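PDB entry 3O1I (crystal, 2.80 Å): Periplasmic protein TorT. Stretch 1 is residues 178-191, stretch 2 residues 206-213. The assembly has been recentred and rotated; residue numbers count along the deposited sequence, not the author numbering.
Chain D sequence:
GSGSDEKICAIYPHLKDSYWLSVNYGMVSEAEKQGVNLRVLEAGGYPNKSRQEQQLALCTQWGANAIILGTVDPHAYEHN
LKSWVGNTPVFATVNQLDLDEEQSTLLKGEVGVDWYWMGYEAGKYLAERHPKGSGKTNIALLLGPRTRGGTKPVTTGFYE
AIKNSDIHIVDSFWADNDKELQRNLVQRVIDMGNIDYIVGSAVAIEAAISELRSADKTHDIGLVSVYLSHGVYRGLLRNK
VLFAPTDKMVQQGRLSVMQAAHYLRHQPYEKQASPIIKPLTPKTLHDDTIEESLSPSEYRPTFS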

ATOM      1  N   ASP D 178      -9.203  -1.920  17.403  1.00 68.01           N
ATOM      2  CA  ASP D 178      -8.876  -1.100  16.250  1.00 67.22           C
ATOM      3  C   ASP D 178     -10.019  -0.090  16.255  1.00 63.44           C
ATOM      4  O   ASP D 178     -11.172  -0.469  16.432  1.00 62.31           O
ATOM      5  CB  ASP D 178      -8.931  -1.950  14.980  1.00 71.72           C
ATOM      6  CG  ASP D 178      -8.444  -1.207  13.746  1.00 76.49           C
ATOM      7  OD1 ASP D 178      -8.886  -0.056  13.497  1.00 79.12           O
ATOM      8  OD2 ASP D 178      -7.620  -1.794  13.010  1.00 79.79           O
ATOM      9  N   LYS D 179      -9.723   1.184  16.067  1.00 60.84           N
ATOM     10  CA  LYS D 179     -10.793   2.167  16.085  1.00 61.45           C
ATOM     11  C   LYS D 179     -11.907   1.796  15.101  1.00 61.08           C
ATOM     12  O   LYS D 179     -13.092   1.802  15.460  1.00 60.13           O
ATOM     13  CB  LYS D 179     -10.237   3.553  15.771  1.00 62.83           C
ATOM     14  CG  LYS D 179     -11.084   4.704  16.314  1.00 64.99           C
ATOM     15  CD  LYS D 179     -10.325   6.020  16.199  1.00 67.26           C
ATOM     16  CE  LYS D 179     -11.188   7.219  16.534  1.00 69.66           C
ATOM     17  NZ  LYS D 179     -10.469   8.492  16.208  1.00 70.56           N
ATOM     18  N   GLU D 180     -11.522   1.442  13.876  1.00 59.62           N
ATOM     19  CA  GLU D 180     -12.489   1.066  12.847  1.00 58.67           C
ATOM     20  C   GLU D 180     -13.370  -0.144  13.148  1.00 58.21           C
ATOM     21  O   GLU D 180     -14.566  -0.132  12.849  1.00 56.47           O
ATOM     22  CB  GLU D 180     -11.776   0.850  11.520  1.00 59.17           C
ATOM     23  CG  GLU D 180     -11.259   2.133  10.900  1.00 62.10           C
ATOM     24  CD  GLU D 180     -12.261   3.291  10.986  1.00 62.68           C
ATOM     25  OE1 GLU D 180     -13.462   3.091  10.677  1.00 60.50           O
ATOM     26  OE2 GLU D 180     -11.835   4.411  11.356  1.00 62.75           O
ATOM     27  N   LEU D 181     -12.785  -1.188  13.726  1.00 58.16           N
ATOM     28  CA  LEU D 181     -13.541  -2.392  14.060  1.00 59.04           C
ATOM     29  C   LEU D 181     -14.526  -2.086  15.184  1.00 58.71           C
ATOM     30  O   LEU D 181     -15.622  -2.658  15.246  1.00 56.74           O
ATOM     31  CB  LEU D 181     -12.596  -3.509  14.513  1.00 61.59           C
ATOM     32  CG  LEU D 181     -11.355  -3.778  13.666  1.00 62.33           C
ATOM     33  CD1 LEU D 181     -10.617  -4.979  14.238  1.00 62.04           C
ATOM     34  CD2 LEU D 181     -11.761  -4.029  12.218  1.00 63.90           C
ATOM     35  N   GLN D 182     -14.113  -1.189  16.080  1.00 58.50           N
ATOM     36  CA  GLN D 182     -14.947  -0.781  17.210  1.00 57.85           C
ATOM     37  C   GLN D 182     -16.032   0.181  16.722  1.00 56.50           C
ATOM     38  O   GLN D 182     -17.191   0.081  17.131  1.00 53.67           O
ATOM     39  CB  GLN D 182     -14.096  -0.100  18.293  1.00 57.30           C
ATOM     40  CG  GLN D 182     -13.190  -1.036  19.093  1.00 55.85           C
ATOM     41  CD  GLN D 182     -13.957  -2.160  19.777  1.00 55.75           C
ATOM     42  OE1 GLN D 182     -15.000  -1.934  20.397  1.00 54.91           O
ATOM     43  NE2 GLN D 182     -13.430  -3.379  19.679  1.00 53.74           N
ATOM     44  N   ARG D 183     -15.647   1.105  15.840  1.00 56.14           N
ATOM     45  CA  ARG D 183     -16.598   2.068  15.294  1.00 55.92           C
ATOM     46  C   ARG D 183     -17.763   1.277  14.757  1.00 55.24           C
ATOM     47  O   ARG D 183     -18.924   1.577  15.034  1.00 54.14           O
ATOM     48  CB  ARG D 183     -15.986   2.883  14.151  1.00 55.49           C
ATOM     49  CG  ARG D 183     -17.002   3.805  13.489  1.00 56.82           C
ATOM     50  CD  ARG D 183     -16.429   4.576  12.311  1.00 57.22           C
ATOM     51  NE  ARG D 183     -15.774   5.819  12.711  1.00 59.71           N
ATOM     52  CZ  ARG D 183     -14.590   5.885  13.306  1.00 59.94           C
ATOM     53  NH1 ARG D 183     -13.924   4.771  13.578  1.00 62.51           N
ATOM     54  NH2 ARG D 183     -14.066   7.061  13.617  1.00 57.49           N
ATOM     55  N   ASN D 184     -17.427   0.260  13.973  1.00 55.56           N
ATOM     56  CA  ASN D 184     -18.420  -0.619  13.382  1.00 55.73           C
ATOM     57  C   ASN D 184     -19.283  -1.219  14.499  1.00 53.64           C
ATOM     58  O   ASN D 184     -20.499  -1.341  14.367  1.00 51.39           O
ATOM     59  CB  ASN D 184     -17.713  -1.720  12.584  1.00 58.89           C
ATOM     60  CG  ASN D 184     -18.682  -2.682  11.934  1.00 61.96           C
ATOM     61  OD1 ASN D 184     -19.396  -2.330  10.992  1.00 65.68           O
ATOM     62  ND2 ASN D 184     -18.719  -3.909  12.443  1.00 63.70           N
ATOM     63  N   LEU D 185     -18.646  -1.581  15.607  1.00 52.45           N
ATOM     64  CA  LEU D 185     -19.373  -2.151  16.733  1.00 52.97           C
ATOM     65  C   LEU D 185     -20.278  -1.133  17.418  1.00 51.16           C
ATOM     66  O   LEU D 185     -21.346  -1.468  17.935  1.00 49.02           O
ATOM     67  CB  LEU D 185     -18.399  -2.729  17.756  1.00 56.39           C
ATOM     68  CG  LEU D 185     -17.846  -4.110  17.422  1.00 59.37           C
ATOM     69  CD1 LEU D 185     -17.083  -4.652  18.630  1.00 60.35           C
ATOM     70  CD2 LEU D 185     -19.000  -5.039  17.064  1.00 59.52           C
ATOM     71  N   VAL D 186     -19.845   0.119  17.424  1.00 49.57           N
ATOM     72  CA  VAL D 186     -20.622   1.172  18.044  1.00 48.44           C
ATOM     73  C   VAL D 186     -21.846   1.449  17.188  1.00 49.20           C
ATOM     74  O   VAL D 186     -22.965   1.520  17.698  1.00 47.90           O
ATOM     75  CB  VAL D 186     -19.781   2.467  18.193  1.00 47.73           C
ATOM     76  CG1 VAL D 186     -20.682   3.639  18.507  1.00 48.04           C
ATOM     77  CG2 VAL D 186     -18.748   2.298  19.299  1.00 46.89           C
ATOM     78  N   GLN D 187     -21.616   1.588  15.880  1.00 50.92           N
ATOM     79  CA  GLN D 187     -22.679   1.871  14.917  1.00 51.74           C
ATOM     80  C   GLN D 187     -23.779   0.845  15.055  1.00 52.98           C
ATOM     81  O   GLN D 187     -24.956   1.199  15.123  1.00 55.01           O
ATOM     82  CB  GLN D 187     -22.143   1.858  13.483  1.00 50.89           C
ATOM     83  CG  GLN D 187     -20.947   2.770  13.250  1.00 51.83           C
ATOM     84  CD  GLN D 187     -20.399   2.662  11.831  1.00 55.09           C
ATOM     85  OE1 GLN D 187     -20.417   1.578  11.222  1.00 54.50           O
ATOM     86  NE2 GLN D 187     -19.890   3.781  11.301  1.00 52.74           N
ATOM     87  N   ARG D 188     -23.400  -0.428  15.101  1.00 53.98           N
ATOM     88  CA  ARG D 188     -24.385  -1.485  15.254  1.00 55.88           C
ATOM     89  C   ARG D 188     -25.177  -1.207  16.522  1.00 56.35           C
ATOM     90  O   ARG D 188     -26.386  -1.407  16.565  1.00 55.88           O
ATOM     91  CB  ARG D 188     -23.701  -2.851  15.360  1.00 57.42           C
ATOM     92  CG  ARG D 188     -24.676  -4.031  15.307  1.00 58.65           C
ATOM     93  CD  ARG D 188     -24.011  -5.369  15.639  1.00 60.05           C
ATOM     94  NE  ARG D 188     -22.750  -5.578  14.924  1.00 61.19           N
ATOM     95  CZ  ARG D 188     -22.044  -6.707  14.953  1.00 60.61           C
ATOM     96  NH1 ARG D 188     -22.469  -7.749  15.659  1.00 59.20           N
ATOM     97  NH2 ARG D 188     -20.903  -6.789  14.284  1.00 59.80           N
ATOM     98  N   VAL D 189     -24.485  -0.738  17.555  1.00 58.12           N
ATOM     99  CA  VAL D 189     -25.120  -0.428  18.830  1.00 60.19           C
ATOM    100  C   VAL D 189     -26.158   0.677  18.689  1.00 61.04           C
ATOM    101  O   VAL D 189     -27.311   0.516  19.097  1.00 61.27           O
ATOM    102  CB  VAL D 189     -24.069  -0.014  19.883  1.00 61.46           C
ATOM    103  CG1 VAL D 189     -24.748   0.567  21.131  1.00 58.53           C
ATOM    104  CG2 VAL D 189     -23.227  -1.228  20.247  1.00 62.29           C
ATOM    105  N   ILE D 190     -25.747   1.796  18.102  1.00 61.86           N
ATOM    106  CA  ILE D 190     -26.646   2.926  17.907  1.00 62.65           C
ATOM    107  C   ILE D 190     -27.907   2.492  17.157  1.00 64.73           C
ATOM    108  O   ILE D 190     -28.999   3.000  17.416  1.00 64.12           O
ATOM    109  CB  ILE D 190     -25.942   4.055  17.130  1.00 60.38           C
ATOM    110  CG1 ILE D 190     -24.687   4.497  17.883  1.00 59.48           C
ATOM    111  CG2 ILE D 190     -26.868   5.242  16.996  1.00 59.88           C
ATOM    112  CD1 ILE D 190     -23.861   5.539  17.153  1.00 58.44           C
ATOM    113  N   ASP D 191     -27.754   1.539  16.243  1.00 67.55           N
ATOM    114  CA  ASP D 191     -28.878   1.033  15.460  1.00 70.27           C
ATOM    115  C   ASP D 191     -29.869   0.174  16.240  1.00 71.76           C
ATOM    116  O   ASP D 191     -31.051   0.133  15.904  1.00 72.20           O
ATOM    117  CB  ASP D 191     -28.367   0.241  14.256  1.00 71.13           C
ATOM    118  CG  ASP D 191     -27.771   1.132  13.190  1.00 72.94           C
ATOM    119  OD1 ASP D 191     -28.507   1.985  12.653  1.00 74.53           O
ATOM    120  OD2 ASP D 191     -26.570   0.983  12.890  1.00 74.63           O
ATOM    121  N   GLU D 206     -13.834   6.314  22.410  1.00 45.50           N
ATOM    122  CA  GLU D 206     -13.392   7.406  21.536  1.00 48.48           C
ATOM    123  C   GLU D 206     -14.222   7.470  20.239  1.00 49.64           C
ATOM    124  O   GLU D 206     -14.648   8.551  19.807  1.00 47.85           O
ATOM    125  CB  GLU D 206     -11.919   7.251  21.184  1.00 49.79           C
ATOM    126  CG  GLU D 206     -10.971   7.583  22.304  1.00 52.59           C
ATOM    127  CD  GLU D 206      -9.540   7.250  21.947  1.00 55.37           C
ATOM    128  OE1 GLU D 206      -9.293   6.093  21.544  1.00 59.92           O
ATOM    129  OE2 GLU D 206      -8.663   8.129  22.064  1.00 54.92           O
ATOM    130  N   ALA D 207     -14.437   6.299  19.632  1.00 50.59           N
ATOM    131  CA  ALA D 207     -15.215   6.153  18.401  1.00 49.51           C
ATOM    132  C   ALA D 207     -16.659   6.564  18.675  1.00 49.53           C
ATOM    133  O   ALA D 207     -17.257   7.299  17.883  1.00 50.36           O
ATOM    134  CB  ALA D 207     -15.167   4.694  17.909  1.00 47.98           C
ATOM    135  N   ALA D 208     -17.218   6.084  19.788  1.00 48.03           N
ATOM    136  CA  ALA D 208     -18.588   6.425  20.155  1.00 48.35           C
ATOM    137  C   ALA D 208     -18.767   7.947  20.229  1.00 48.94           C
ATOM    138  O   ALA D 208     -19.805   8.479  19.832  1.00 47.67           O
ATOM    139  CB  ALA D 208     -18.950   5.784  21.480  1.00 47.07           C
ATOM    140  N   ILE D 209     -17.753   8.650  20.725  1.00 48.61           N
ATOM    141  CA  ILE D 209     -17.843  10.097  20.811  1.00 50.52           C
ATOM    142  C   ILE D 209     -18.116  10.701  19.440  1.00 51.61           C
ATOM    143  O   ILE D 209     -18.979  11.562  19.303  1.00 54.88           O
ATOM    144  CB  ILE D 209     -16.556  10.723  21.380  1.00 51.12           C
ATOM    145  CG1 ILE D 209     -16.332  10.213  22.807  1.00 51.49           C
ATOM    146  CG2 ILE D 209     -16.656  12.253  21.351  1.00 48.36           C
ATOM    147  CD1 ILE D 209     -14.994  10.593  23.382  1.00 51.48           C
ATOM    148  N   SER D 210     -17.405  10.259  18.413  1.00 50.85           N
ATOM    149  CA  SER D 210     -17.648  10.824  17.090  1.00 49.71           C
ATOM    150  C   SER D 210     -18.900  10.263  16.450  1.00 49.82           C
ATOM    151  O   SER D 210     -19.591  10.957  15.702  1.00 47.94           O
ATOM    152  CB  SER D 210     -16.461  10.581  16.175  1.00 47.99           C
ATOM    153  OG  SER D 210     -15.417  11.475  16.491  1.00 46.38           O
ATOM    154  N   GLU D 211     -19.195   9.005  16.755  1.00 50.71           N
ATOM    155  CA  GLU D 211     -20.358   8.358  16.185  1.00 51.59           C
ATOM    156  C   GLU D 211     -21.663   8.877  16.740  1.00 51.50           C
ATOM    157  O   GLU D 211     -22.635   8.971  16.010  1.00 52.13           O
ATOM    158  CB  GLU D 211     -20.254   6.838  16.349  1.00 52.71           C
ATOM    159  CG  GLU D 211     -19.159   6.212  15.469  1.00 53.63           C
ATOM    160  CD  GLU D 211     -19.326   6.556  13.989  1.00 54.06           C
ATOM    161  OE1 GLU D 211     -20.325   6.113  13.394  1.00 57.30           O
ATOM    162  OE2 GLU D 211     -18.471   7.270  13.418  1.00 50.46           O
ATOM    163  N   LEU D 212     -21.683   9.236  18.021  1.00 53.99           N
ATOM    164  CA  LEU D 212     -22.905   9.752  18.648  1.00 52.96           C
ATOM    165  C   LEU D 212     -23.217  11.155  18.166  1.00 54.02           C
ATOM    166  O   LEU D 212     -24.377  11.548  18.115  1.00 54.63           O
ATOM    167  CB  LEU D 212     -22.797   9.739  20.177  1.00 49.59           C
ATOM    168  CG  LEU D 212     -22.994   8.365  20.845  1.00 49.76           C
ATOM    169  CD1 LEU D 212     -22.997   8.524  22.358  1.00 48.56           C
ATOM    170  CD2 LEU D 212     -24.307   7.731  20.388  1.00 44.34           C
ATOM    171  N   ARG D 213     -22.180  11.907  17.812  1.00 55.37           N
ATOM    172  CA  ARG D 213     -22.360  13.258  17.299  1.00 56.11           C
ATOM    173  C   ARG D 213     -22.855  13.112  15.858  1.00 59.13           C
ATOM    174  O   ARG D 213     -23.933  13.584  15.497  1.00 61.21           O
ATOM    175  CB  ARG D 213     -21.032  13.999  17.313  1.00 52.10           C
ATOM    176  CG  ARG D 213     -21.100  15.421  16.857  1.00 50.66           C
ATOM    177  CD  ARG D 213     -19.804  15.783  16.179  1.00 51.79           C
ATOM    178  NE  ARG D 213     -19.562  17.217  16.127  1.00 54.51           N
ATOM    179  CZ  ARG D 213     -19.204  17.956  17.176  1.00 55.12           C
ATOM    180  NH1 ARG D 213     -19.047  17.401  18.375  1.00 52.12           N
ATOM    181  NH2 ARG D 213     -18.982  19.252  17.018  1.00 54.47           N
TER

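The two stretches form a compact helix-helix contact in which a single acidic side chain, Glu 211, is set into the neighbouring helix and held there by polar bonds at its tip and apolar packing along its stem. The helix axes approach to 8.9 Å with an angle of 47° between their N-to-C directions, and the contact buries 450 Å² in total.

The backbones come closest at an alanine. Arg 183 CA and Ala 207 CA are 5.3 Å apart, and the CB of Ala 207, pointing toward the first helix, lies 4.0 Å from Arg 183 CA. A methyl group fills this gap.

One turn on, Glu 211 has the largest area covered by the other helix, 91 Å², its side chain sitting as a knob among Arg 183, Val 186, Gln 187 and Ile 190. Chi1 and chi2 are both m, a bent conformation that brings the carboxylate to two donors. Gln 187 NE2 donates to Glu 211 OE1 at 3.2 Å with a favourable angle of 162°. Arg 183 NE meets Glu 211 OE2 at 3.1 Å in a salt bridge, but the 124° angle makes its hydrogen bond weak. Arg 183 also pairs within its own helix, NH1 lying 3.1 Å from Glu 180 OE2 with that oxygen well out of the guanidinium plane; this second contact, unlike the first, is one of charge alone, with no N-H pointing at the oxygen.

Apolar groups complete the seam. Val 186 CG1 packs 4.1 Å from Ala 208 CB and 3.9 Å from Glu 211 CB, and Ile 190 CD1 also lies 3.9 Å from Glu 211 CB, so the aliphatic base of the glutamate is covered while its charged end is paired. Farther along, Ile 190 CD1 reaches Leu 212 CD2 at 3.9 Å; the two side chains together span backbones whose CA atoms, in Ile 190 and Leu 212, stand 7.8 Å apart.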